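Transcription elongation factor SPT6 (Candida glabrata, PDB 3PJP) binds the phosphorylated C-terminal repeat domain of RNA polymerase II through its tandem SH2 domain and probably acts as a histone H3-H4 chaperone during transcription elongation. Local coordinates at residues Glu117-Ile122 and Ser157-Trp162; Gly113-Val118 and Trp146-Phe151; Glu123-Val128 and Lys132-Phe137; Leu101-Ser106 and Pro179-Leu184. All blocks are in the same frame, centred on the assembly; numbering follows the deposited sequence.

Interaction 1 of 4, residues Glu117-Ile122 and Ser157-Trp162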
# COMPACT_ATOMS: atom_id res chain seq x y z
N GLU A 117 -8.21 0.65 18.50
CA GLU A 117 -8.05 2.00 19.03
C GLU A 117 -8.86 3.01 18.21
O GLU A 117 -9.51 3.90 18.77
CB GLU A 117 -6.56 2.38 19.08
CG GLU A 117 -5.81 1.60 20.16
CD GLU A 117 -4.33 1.95 20.25
OE1 GLU A 117 -3.74 2.30 19.22
OE2 GLU A 117 -3.77 1.85 21.37
N VAL A 118 -8.84 2.86 16.89
CA VAL A 118 -9.54 3.82 16.05
C VAL A 118 -11.05 3.61 16.12
O VAL A 118 -11.82 4.58 16.13
CB VAL A 118 -9.02 3.78 14.58
CG1 VAL A 118 -9.90 4.67 13.68
CG2 VAL A 118 -7.57 4.21 14.53
N VAL A 119 -11.49 2.35 16.23
CA VAL A 119 -12.90 2.07 16.44
C VAL A 119 -13.39 2.71 17.73
O VAL A 119 -14.46 3.31 17.75
CB VAL A 119 -13.18 0.55 16.48
CG1 VAL A 119 -14.56 0.28 17.10
CG2 VAL A 119 -13.08 -0.04 15.08
N LYS A 120 -12.61 2.59 18.80
CA LYS A 120 -12.97 3.22 20.07
C LYS A 120 -12.99 4.74 19.96
O LYS A 120 -13.86 5.39 20.53
CB LYS A 120 -12.05 2.77 21.20
CG LYS A 120 -12.44 3.31 22.57
CD LYS A 120 -11.57 2.73 23.68
CE LYS A 120 -11.98 3.27 25.04
NZ LYS A 120 -11.10 2.76 26.13
N PHE A 121 -12.03 5.31 19.23
CA PHE A 121 -12.01 6.76 19.07
C PHE A 121 -13.29 7.24 18.39
O PHE A 121 -13.86 8.26 18.75
CB PHE A 121 -10.78 7.23 18.30
CG PHE A 121 -10.64 8.72 18.28
CD1 PHE A 121 -9.84 9.36 19.21
CD2 PHE A 121 -11.31 9.48 17.34
CE1 PHE A 121 -9.71 10.74 19.20
CE2 PHE A 121 -11.19 10.86 17.33
CZ PHE A 121 -10.39 11.49 18.25
N ILE A 122 -13.73 6.47 17.40
CA ILE A 122 -14.94 6.82 16.65
C ILE A 122 -16.22 6.61 17.46
O ILE A 122 -17.11 7.46 17.43
CB ILE A 122 -14.99 6.05 15.32
CG1 ILE A 122 -13.93 6.60 14.37
CG2 ILE A 122 -16.38 6.15 14.69
CD1 ILE A 122 -13.74 5.79 13.13
N SER A 157 -26.62 5.02 13.46
CA SER A 157 -26.10 4.15 12.41
C SER A 157 -24.91 3.33 12.89
O SER A 157 -24.25 3.67 13.87
CB SER A 157 -25.70 4.97 11.18
OG SER A 157 -26.81 5.67 10.65
N LYS A 158 -24.64 2.24 12.18
CA LYS A 158 -23.53 1.36 12.52
C LYS A 158 -22.17 1.98 12.17
O LYS A 158 -22.07 2.81 11.27
CB LYS A 158 -23.69 0.02 11.81
CG LYS A 158 -24.74 -0.89 12.42
CD LYS A 158 -24.71 -2.28 11.80
CE LYS A 158 -25.68 -3.22 12.52
NZ LYS A 158 -25.71 -4.58 11.92
N LEU A 159 -21.15 1.56 12.90
CA LEU A 159 -19.76 1.77 12.50
C LEU A 159 -19.40 0.72 11.45
O LEU A 159 -19.74 -0.45 11.60
CB LEU A 159 -18.83 1.68 13.70
CG LEU A 159 -17.32 1.79 13.44
CD1 LEU A 159 -16.61 2.43 14.63
CD2 LEU A 159 -16.70 0.43 13.12
N TYR A 160 -18.72 1.15 10.39
CA TYR A 160 -18.30 0.24 9.34
C TYR A 160 -16.81 0.34 9.11
O TYR A 160 -16.18 1.36 9.40
CB TYR A 160 -19.00 0.56 8.02
CG TYR A 160 -20.50 0.35 8.06
CD1 TYR A 160 -21.05 -0.92 7.88
CD2 TYR A 160 -21.37 1.41 8.26
CE1 TYR A 160 -22.42 -1.12 7.90
CE2 TYR A 160 -22.75 1.23 8.28
CZ TYR A 160 -23.26 -0.04 8.10
OH TYR A 160 -24.62 -0.23 8.12
N ILE A 161 -16.25 -0.73 8.57
CA ILE A 161 -14.84 -0.76 8.22
C ILE A 161 -14.72 -1.15 6.78
O ILE A 161 -15.09 -2.27 6.39
CB ILE A 161 -14.04 -1.74 9.12
CG1 ILE A 161 -14.12 -1.30 10.58
CG2 ILE A 161 -12.58 -1.82 8.65
CD1 ILE A 161 -13.32 -2.16 11.53
N TRP A 162 -14.21 -0.23 5.97
CA TRP A 162 -13.86 -0.53 4.59
C TRP A 162 -12.34 -0.65 4.45
O TRP A 162 -11.60 -0.37 5.39
CB TRP A 162 -14.40 0.54 3.64
CG TRP A 162 -15.89 0.46 3.46
CD1 TRP A 162 -16.76 -0.42 4.06
CD2 TRP A 162 -16.70 1.34 2.66
NE1 TRP A 162 -18.04 -0.16 3.65
CE2 TRP A 162 -18.03 0.91 2.79
CE3 TRP A 162 -16.42 2.42 1.82
CZ2 TRP A 162 -19.09 1.55 2.13
CZ3 TRP A 162 -17.46 3.05 1.16
CH2 TRP A 162 -18.79 2.61 1.32

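Interaction 2 of 4, residues Gly113-Val118 and Trp146-Phe151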
# COMPACT_ATOMS: atom_id res chain seq x y z
N GLY A 113 -2.20 4.05 15.39
CA GLY A 113 -2.91 3.22 16.33
C GLY A 113 -3.66 2.12 15.62
O GLY A 113 -3.83 2.13 14.40
N THR A 114 -4.11 1.15 16.40
CA THR A 114 -4.65 -0.09 15.88
C THR A 114 -6.10 0.04 15.49
O THR A 114 -6.75 1.04 15.81
CB THR A 114 -4.59 -1.17 16.94
OG1 THR A 114 -5.44 -0.78 18.03
CG2 THR A 114 -3.16 -1.36 17.45
N LYS A 115 -6.62 -0.98 14.83
CA LYS A 115 -8.03 -0.98 14.45
C LYS A 115 -8.91 -0.75 15.67
O LYS A 115 -9.81 0.09 15.65
CB LYS A 115 -8.42 -2.30 13.77
CG LYS A 115 -9.88 -2.32 13.32
CD LYS A 115 -10.14 -3.35 12.23
CE LYS A 115 -9.87 -4.76 12.71
NZ LYS A 115 -10.23 -5.76 11.66
N LYS A 116 -8.64 -1.49 16.74
CA LYS A 116 -9.44 -1.37 17.95
C LYS A 116 -9.39 0.04 18.52
O LYS A 116 -10.40 0.57 18.98
CB LYS A 116 -8.98 -2.37 19.01
CG LYS A 116 -9.41 -3.81 18.75
CD LYS A 116 -9.00 -4.71 19.91
CE LYS A 116 -9.41 -6.16 19.64
NZ LYS A 116 -8.92 -7.10 20.70
N GLU A 117 -8.21 0.65 18.50
CA GLU A 117 -8.05 2.00 19.03
C GLU A 117 -8.86 3.01 18.21
O GLU A 117 -9.51 3.90 18.77
CB GLU A 117 -6.56 2.38 19.08
CG GLU A 117 -5.81 1.60 20.16
CD GLU A 117 -4.33 1.95 20.25
OE1 GLU A 117 -3.74 2.30 19.22
OE2 GLU A 117 -3.77 1.85 21.37
N VAL A 118 -8.84 2.86 16.89
CA VAL A 118 -9.54 3.82 16.05
C VAL A 118 -11.05 3.61 16.12
O VAL A 118 -11.82 4.58 16.13
CB VAL A 118 -9.02 3.78 14.58
CG1 VAL A 118 -9.90 4.67 13.68
CG2 VAL A 118 -7.57 4.21 14.53
N TRP A 146 -2.13 -2.22 3.17
CA TRP A 146 -3.56 -1.90 3.27
C TRP A 146 -3.77 -0.87 4.37
O TRP A 146 -2.97 -0.74 5.29
CB TRP A 146 -4.40 -3.14 3.57
CG TRP A 146 -4.57 -4.08 2.41
CD1 TRP A 146 -3.73 -5.08 2.03
CD2 TRP A 146 -5.67 -4.11 1.50
NE1 TRP A 146 -4.23 -5.73 0.93
CE2 TRP A 146 -5.43 -5.15 0.59
CE3 TRP A 146 -6.84 -3.35 1.37
CZ2 TRP A 146 -6.31 -5.45 -0.45
CZ3 TRP A 146 -7.71 -3.65 0.33
CH2 TRP A 146 -7.43 -4.69 -0.57
N PHE A 147 -4.88 -0.14 4.24
CA PHE A 147 -5.33 0.81 5.23
C PHE A 147 -6.77 0.42 5.60
O PHE A 147 -7.51 -0.14 4.77
CB PHE A 147 -5.35 2.22 4.66
CG PHE A 147 -3.99 2.78 4.40
CD1 PHE A 147 -3.37 3.60 5.34
CD2 PHE A 147 -3.33 2.50 3.22
CE1 PHE A 147 -2.11 4.12 5.10
CE2 PHE A 147 -2.06 3.02 2.98
CZ PHE A 147 -1.46 3.83 3.93
N TYR A 148 -7.16 0.73 6.83
CA TYR A 148 -8.58 0.71 7.16
C TYR A 148 -9.19 2.07 6.90
O TYR A 148 -8.53 3.10 7.04
CB TYR A 148 -8.80 0.36 8.63
CG TYR A 148 -8.22 -0.95 9.06
CD1 TYR A 148 -8.72 -2.16 8.59
CD2 TYR A 148 -7.16 -0.98 9.97
CE1 TYR A 148 -8.18 -3.36 9.00
CE2 TYR A 148 -6.62 -2.18 10.38
CZ TYR A 148 -7.12 -3.36 9.91
OH TYR A 148 -6.56 -4.55 10.35
N LEU A 149 -10.46 2.06 6.49
CA LEU A 149 -11.28 3.26 6.42
C LEU A 149 -12.46 2.98 7.34
O LEU A 149 -13.32 2.18 7.02
CB LEU A 149 -11.76 3.49 4.99
CG LEU A 149 -12.88 4.49 4.68
CD1 LEU A 149 -12.75 5.79 5.46
CD2 LEU A 149 -12.89 4.77 3.19
N ILE A 150 -12.45 3.62 8.50
CA ILE A 150 -13.42 3.33 9.56
C ILE A 150 -14.29 4.56 9.74
O ILE A 150 -13.79 5.68 9.85
CB ILE A 150 -12.70 3.00 10.88
CG1 ILE A 150 -11.58 1.98 10.63
CG2 ILE A 150 -13.70 2.48 11.93
CD1 ILE A 150 -10.80 1.59 11.86
N PHE A 151 -15.61 4.36 9.73
CA PHE A 151 -16.56 5.48 9.67
C PHE A 151 -17.89 5.17 10.34
O PHE A 151 -18.28 4.02 10.51
CB PHE A 151 -16.78 5.94 8.22
CG PHE A 151 -17.38 4.88 7.32
CD1 PHE A 151 -18.73 4.87 7.05
CD2 PHE A 151 -16.58 3.92 6.72
CE1 PHE A 151 -19.29 3.92 6.21
CE2 PHE A 151 -17.14 2.96 5.87
CZ PHE A 151 -18.50 2.97 5.62
O HOH W 1 -7.68 -6.81 9.86

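Interaction 3 of 4, residues Glu123-Val128 and Lys132-Phe137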
# COMPACT_ATOMS: atom_id res chain seq x y z
N GLU A 123 -16.31 5.50 18.19
CA GLU A 123 -17.44 5.28 19.09
C GLU A 123 -17.56 6.44 20.09
O GLU A 123 -18.62 7.05 20.22
CB GLU A 123 -17.28 3.96 19.86
CG GLU A 123 -17.44 2.70 19.01
CD GLU A 123 -17.13 1.44 19.79
OE1 GLU A 123 -17.27 0.33 19.23
OE2 GLU A 123 -16.76 1.56 20.98
N ASP A 124 -16.47 6.73 20.78
CA ASP A 124 -16.47 7.83 21.75
C ASP A 124 -16.86 9.15 21.09
O ASP A 124 -17.70 9.88 21.61
CB ASP A 124 -15.10 7.96 22.42
CG ASP A 124 -14.77 6.78 23.31
OD1 ASP A 124 -15.68 5.97 23.59
OD2 ASP A 124 -13.60 6.67 23.74
N TYR A 125 -16.26 9.46 19.95
CA TYR A 125 -16.56 10.70 19.24
C TYR A 125 -18.03 10.79 18.84
O TYR A 125 -18.64 11.86 18.93
CB TYR A 125 -15.68 10.87 18.00
CG TYR A 125 -16.05 12.08 17.18
CD1 TYR A 125 -17.01 12.00 16.18
CD2 TYR A 125 -15.46 13.31 17.41
CE1 TYR A 125 -17.36 13.10 15.43
CE2 TYR A 125 -15.79 14.42 16.66
CZ TYR A 125 -16.74 14.31 15.67
OH TYR A 125 -17.08 15.42 14.93
N SER A 126 -18.59 9.68 18.38
CA SER A 126 -20.00 9.64 18.02
C SER A 126 -20.88 9.91 19.24
O SER A 126 -21.93 10.52 19.13
CB SER A 126 -20.36 8.29 17.39
OG SER A 126 -21.71 8.27 16.99
N LYS A 127 -20.43 9.44 20.40
CA LYS A 127 -21.15 9.65 21.65
C LYS A 127 -21.36 11.15 21.88
O LYS A 127 -22.47 11.60 22.18
CB LYS A 127 -20.36 9.06 22.82
CG LYS A 127 -21.21 8.40 23.89
CD LYS A 127 -21.53 6.96 23.53
CE LYS A 127 -20.26 6.13 23.41
NZ LYS A 127 -20.55 4.73 23.01
N VAL A 128 -20.28 11.90 21.73
CA VAL A 128 -20.28 13.34 21.97
C VAL A 128 -20.98 14.10 20.84
O VAL A 128 -21.70 15.07 21.09
CB VAL A 128 -18.85 13.88 22.12
CG1 VAL A 128 -18.86 15.40 22.26
CG2 VAL A 128 -18.16 13.22 23.30
N LYS A 132 -23.04 14.11 13.92
CA LYS A 132 -21.94 14.33 12.99
C LYS A 132 -21.33 13.03 12.49
O LYS A 132 -21.01 12.14 13.27
CB LYS A 132 -20.85 15.19 13.63
CG LYS A 132 -21.25 16.63 13.89
CD LYS A 132 -21.29 17.45 12.61
CE LYS A 132 -20.10 18.38 12.52
NZ LYS A 132 -18.80 17.65 12.55
N SER A 133 -21.16 12.92 11.18
CA SER A 133 -20.45 11.79 10.61
C SER A 133 -18.96 11.94 10.92
O SER A 133 -18.47 13.05 11.11
CB SER A 133 -20.67 11.72 9.11
OG SER A 133 -20.17 12.88 8.46
N VAL A 134 -18.25 10.83 10.99
CA VAL A 134 -16.81 10.88 11.19
C VAL A 134 -16.17 9.74 10.42
O VAL A 134 -16.81 8.71 10.20
CB VAL A 134 -16.42 10.82 12.68
CG1 VAL A 134 -16.73 9.44 13.26
CG2 VAL A 134 -14.96 11.17 12.87
N TYR A 135 -14.93 9.94 9.99
CA TYR A 135 -14.17 8.87 9.38
C TYR A 135 -12.67 9.09 9.53
O TYR A 135 -12.19 10.22 9.52
CB TYR A 135 -14.55 8.67 7.90
CG TYR A 135 -14.13 9.78 6.95
CD1 TYR A 135 -12.97 9.66 6.18
CD2 TYR A 135 -14.91 10.92 6.78
CE1 TYR A 135 -12.60 10.66 5.29
CE2 TYR A 135 -14.54 11.92 5.89
CZ TYR A 135 -13.38 11.78 5.15
OH TYR A 135 -13.01 12.76 4.27
N TYR A 136 -11.94 7.99 9.68
CA TYR A 136 -10.49 8.01 9.80
C TYR A 136 -9.86 6.90 8.96
O TYR A 136 -10.50 5.89 8.70
CB TYR A 136 -10.07 7.84 11.26
CG TYR A 136 -10.49 9.00 12.12
CD1 TYR A 136 -10.01 10.28 11.87
CD2 TYR A 136 -11.38 8.82 13.18
CE1 TYR A 136 -10.39 11.35 12.66
CE2 TYR A 136 -11.76 9.89 13.97
CZ TYR A 136 -11.27 11.15 13.70
OH TYR A 136 -11.66 12.21 14.49
N PHE A 137 -8.62 7.12 8.54
CA PHE A 137 -7.79 6.08 7.94
C PHE A 137 -6.78 5.65 8.98
O PHE A 137 -6.32 6.47 9.78
CB PHE A 137 -7.05 6.62 6.71
CG PHE A 137 -7.95 7.15 5.63
CD1 PHE A 137 -8.55 6.29 4.72
CD2 PHE A 137 -8.18 8.51 5.52
CE1 PHE A 137 -9.37 6.78 3.73
CE2 PHE A 137 -9.01 9.00 4.52
CZ PHE A 137 -9.59 8.14 3.63
O HOH W 2 -22.21 10.34 15.38

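Interaction 4 of 4, residues Leu101-Ser106 and Pro179-Leu184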
# COMPACT_ATOMS: atom_id res chain seq x y z
N LEU A 101 2.16 6.65 0.18
CA LEU A 101 2.08 6.22 1.58
C LEU A 101 2.22 7.45 2.46
O LEU A 101 1.47 7.64 3.41
CB LEU A 101 3.20 5.22 1.91
CG LEU A 101 3.37 4.83 3.38
CD1 LEU A 101 2.05 4.29 3.92
CD2 LEU A 101 4.51 3.82 3.53
N ASN A 102 3.20 8.29 2.15
CA ASN A 102 3.39 9.50 2.94
C ASN A 102 2.23 10.48 2.80
O ASN A 102 1.86 11.14 3.77
CB ASN A 102 4.73 10.17 2.62
CG ASN A 102 5.91 9.46 3.27
OD1 ASN A 102 5.86 9.09 4.44
ND2 ASN A 102 6.97 9.24 2.50
N GLU A 103 1.65 10.57 1.61
CA GLU A 103 0.47 11.42 1.40
C GLU A 103 -0.66 11.02 2.34
O GLU A 103 -1.27 11.87 3.00
CB GLU A 103 -0.01 11.37 -0.06
CG GLU A 103 -1.05 12.42 -0.41
CD GLU A 103 -1.51 12.35 -1.85
OE1 GLU A 103 -0.67 12.00 -2.72
OE2 GLU A 103 -2.70 12.64 -2.11
N LEU A 104 -0.93 9.73 2.42
CA LEU A 104 -2.00 9.27 3.31
C LEU A 104 -1.68 9.42 4.81
O LEU A 104 -2.51 9.93 5.56
CB LEU A 104 -2.49 7.85 2.95
CG LEU A 104 -3.76 7.34 3.67
CD1 LEU A 104 -4.87 8.36 3.62
CD2 LEU A 104 -4.23 6.02 3.08
N THR A 105 -0.50 9.01 5.24
CA THR A 105 -0.18 9.08 6.67
C THR A 105 -0.02 10.52 7.18
O THR A 105 -0.13 10.77 8.37
CB THR A 105 1.07 8.24 7.06
OG1 THR A 105 2.25 8.80 6.47
CG2 THR A 105 0.89 6.80 6.61
N SER A 106 0.23 11.45 6.26
CA SER A 106 0.38 12.85 6.63
C SER A 106 -0.97 13.55 6.72
O SER A 106 -1.05 14.70 7.16
CB SER A 106 1.26 13.59 5.61
OG SER A 106 0.63 13.66 4.35
N PRO A 179 -6.29 8.56 -7.40
CA PRO A 179 -4.87 8.95 -7.49
C PRO A 179 -4.37 9.88 -6.38
O PRO A 179 -3.14 10.01 -6.24
CB PRO A 179 -4.79 9.66 -8.84
CG PRO A 179 -6.01 9.22 -9.60
CD PRO A 179 -7.07 9.00 -8.57
N THR A 180 -5.27 10.53 -5.66
CA THR A 180 -4.90 11.42 -4.56
C THR A 180 -5.79 11.15 -3.34
O THR A 180 -6.85 10.54 -3.46
CB THR A 180 -5.10 12.89 -4.91
OG1 THR A 180 -6.50 13.15 -5.03
CG2 THR A 180 -4.38 13.24 -6.21
N VAL A 181 -5.37 11.64 -2.18
CA VAL A 181 -6.15 11.44 -0.95
C VAL A 181 -7.46 12.21 -1.03
O VAL A 181 -8.49 11.73 -0.59
CB VAL A 181 -5.36 11.84 0.32
CG1 VAL A 181 -6.31 11.90 1.53
CG2 VAL A 181 -4.25 10.86 0.57
N ILE A 182 -7.42 13.39 -1.64
CA ILE A 182 -8.63 14.17 -1.87
C ILE A 182 -9.66 13.41 -2.71
O ILE A 182 -10.85 13.40 -2.39
CB ILE A 182 -8.31 15.53 -2.52
CG1 ILE A 182 -7.60 16.43 -1.50
CG2 ILE A 182 -9.58 16.20 -3.03
CD1 ILE A 182 -6.92 17.64 -2.11
N GLN A 183 -9.21 12.78 -3.79
CA GLN A 183 -10.12 12.03 -4.66
C GLN A 183 -10.63 10.79 -3.94
O GLN A 183 -11.78 10.38 -4.13
CB GLN A 183 -9.43 11.61 -5.96
CG GLN A 183 -9.36 12.68 -7.05
CD GLN A 183 -8.45 12.26 -8.20
OE1 GLN A 183 -7.28 11.95 -7.99
NE2 GLN A 183 -8.99 12.22 -9.42
N LEU A 184 -9.77 10.20 -3.11
CA LEU A 184 -10.17 9.04 -2.31
C LEU A 184 -11.31 9.38 -1.35
O LEU A 184 -12.28 8.62 -1.23
CB LEU A 184 -8.98 8.53 -1.51
CG LEU A 184 -9.25 7.47 -0.44
CD1 LEU A 184 -9.70 6.19 -1.10
CD2 LEU A 184 -7.95 7.24 0.32
O HOH W 3 -1.29 11.97 -5.35
O HOH W 4 -4.62 14.62 -1.93

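Interaction 1 of 4, residues Glu117-Ile122 and Ser157-Trp162
Leu159 pushes one methyl, CD1, between Val119 and Ile122, and the close packing of this contact gathers round that atom. On one side CD1 lies 3.7 Å from Ile122 CG2; on the other it lies 3.9 Å from Val119 CG1. Three apart in the helix, the two residues stand side by side, and their methyls anti to the backbone N (Val119 CG1, chi1 164°) flank the incoming leucine. The leucine and Ile122 meet at about a right angle. Ile122 is buried and continues inward onto Ile150 and Val134, joining the contact to the layer between helix 115-128 and the sheet.

Toward Ile161 the fit is looser. The side chain of Ile161 leaves the strand without aiming at the helix, but its end lies nearer, and CD1 comes to 4.1 Å from Val119 CG2. Val119, Leu159 and Ile161 are only partly buried, in contrast to Ile122, and the chain of Lys115 packs against Ile161 on this looser side. The segment axes pass 10.2 Å apart at 144°, the helix running roughly against strand 159-162 on one face of the second SH2 sheet.

No hydrogen bond or charge pair links the two segments. With four aliphatic side chains meeting through methyl groups, the helix is held here by shape and hydrophobic burial, without the directional constraint of a polar bond.

Interaction 2 of 4, residues Gly113-Val118 and Trp146-Phe151
Lys115 sets its CD over one face of the Tyr148 ring, toward the rim, in a CH-pi contact, the two side chains crossing at about a right angle: CD lies 3.9 Å from the ring centroid, 16° off the ring normal. CG stands anti to the backbone N, and a bend at chi3 (62°) turns the end of the chain along the ring toward the hydroxyl. There a water joins the two polar ends; it sits in the plane of the ring, 2.6 Å from Tyr148 OH, and accepts a weak bond from Lys115 NZ.

Aliphatic packing follows one turn further on, where Val118 CG1 meets Ile150 CD1 at 3.7 Å. Tyr148 and Ile150, two apart on strand 146-152, both direct their side chains to the helix. This is the SH2 arrangement of a helix laid on the central antiparallel sheet, here in the second SH2 module of the tandem.

The polar bonds lie within the first segment and fix where the helix begins. Thr114 and Glu117 form a capping box: Glu117 N donates to Thr114 OG1 at 3.2 Å, and Thr114 N returns a bond of 3.1 Å to Glu117 OE1. That oxygen is approached on its anti side, the donor lying 31° out of the carboxylate plane.

Interaction 3 of 4, residues Glu123-Val128 and Lys132-Phe137
A tyrosine-valine packing contact joins the last turns of helix 115-128 to the start of strand 134-139, near the turn that connects them. The Tyr125 ring, set anti to its own backbone nitrogen (chi1 175°), reaches from the helix so that CE1 lies 3.7 Å from Val134 CB. CD1 is equally near that carbon, so one side of the ring, CD1 and CE1, does the touching. The valine approaches obliquely, neither square over the ring nor in its plane, and its CG2 is 4.0 Å from Tyr125 CE1. Buried Val134 also packs on Ile122, one turn back in the helix.

At the outer end, the Lys132 chain folds back through several bends and brings NZ to 3.7 Å from Tyr125 OH, a proximity without a hydrogen bond. Lys132 O approaches the tyrosine ring at its edge. Away from the ring, a water bridges the segments, 2.7 Å from Ser126 OG and 3.0 Å from the backbone O of Lys132, to which it probably donates. Ser126 is buried, and this water gives its hydroxyl a polar neighbour.

The contact belongs to the beta-alpha-beta unit of strand 110-111, helix 115-128 and strand 134-139, the opening element of an SH2 fold, with the helix crossing over the sheet between two parallel strands.

Interaction 4 of 4, residues Leu101-Ser106 and Pro179-Leu184
Glu103 reaches from helix 86-105 to the beginning of helix 181-191, its carboxylate meeting the backbone there directly and through two waters. At Pro179 the link is water-mediated: one water donates to Pro179 O and, at 2.7 Å, to Glu103 OE1. Thr180 follows as the N-cap, its OG1 accepting from Gln183 N at 3.0 Å; Glu103 OE2 lies against its backbone, 3.5 Å from Thr180 CA.

Val181 N makes the direct bond between the segments, donating to Glu103 OE2 over 2.9 Å with an N-H...O angle of 164°. The donor stands above the carboxylate plane, 35° out of it. The extended glutamate, with CG anti to the backbone N (chi1 -169°), slides past Val181 in the opposite direction, so Val181 CG2 packs 3.7 Å from Glu103 CG. The same methyl meets Leu104 CD1 at 4.0 Å, bringing polar grip and apolar packing together on one residue.

At Ile182 a second water accepts from the backbone N and donates to Glu103 OE2 at 2.8 Å. The carboxylate thus takes one amide directly and the next through water at the helix start, where the helix dipole would probably favour its negative charge. Leu184 turns inward to Phe137 and Phe171.

Thr180 provides the local N-cap and Glu103 a carboxylate from another helix: a capped helix start, here on the C-terminal helix of the second SH2 fold.

How the interactions relate
Following the chain from the N terminus, the first SH2 sheet leads into the long helix 86-105, where the contacts begin; interaction 4 closes the widest loop by joining its end to the C-terminal helix 181-191. Interactions 1, 2 and 3 all fall within that loop and start from helix 115-128 or the turn leading into it. Interaction 3 closes the shortest, at the turn into strand 134-139; interaction 2 reaches the next strand, 146-152, and interaction 1 strand 159-166. Interaction 3 lies within both of the others, whose starting segments overlap at Glu117 and Val118. The three strands are neighbours in one sheet. Phe147 and Phe137 project from it onto Leu104, tying interactions 2 and 3 to interaction 4.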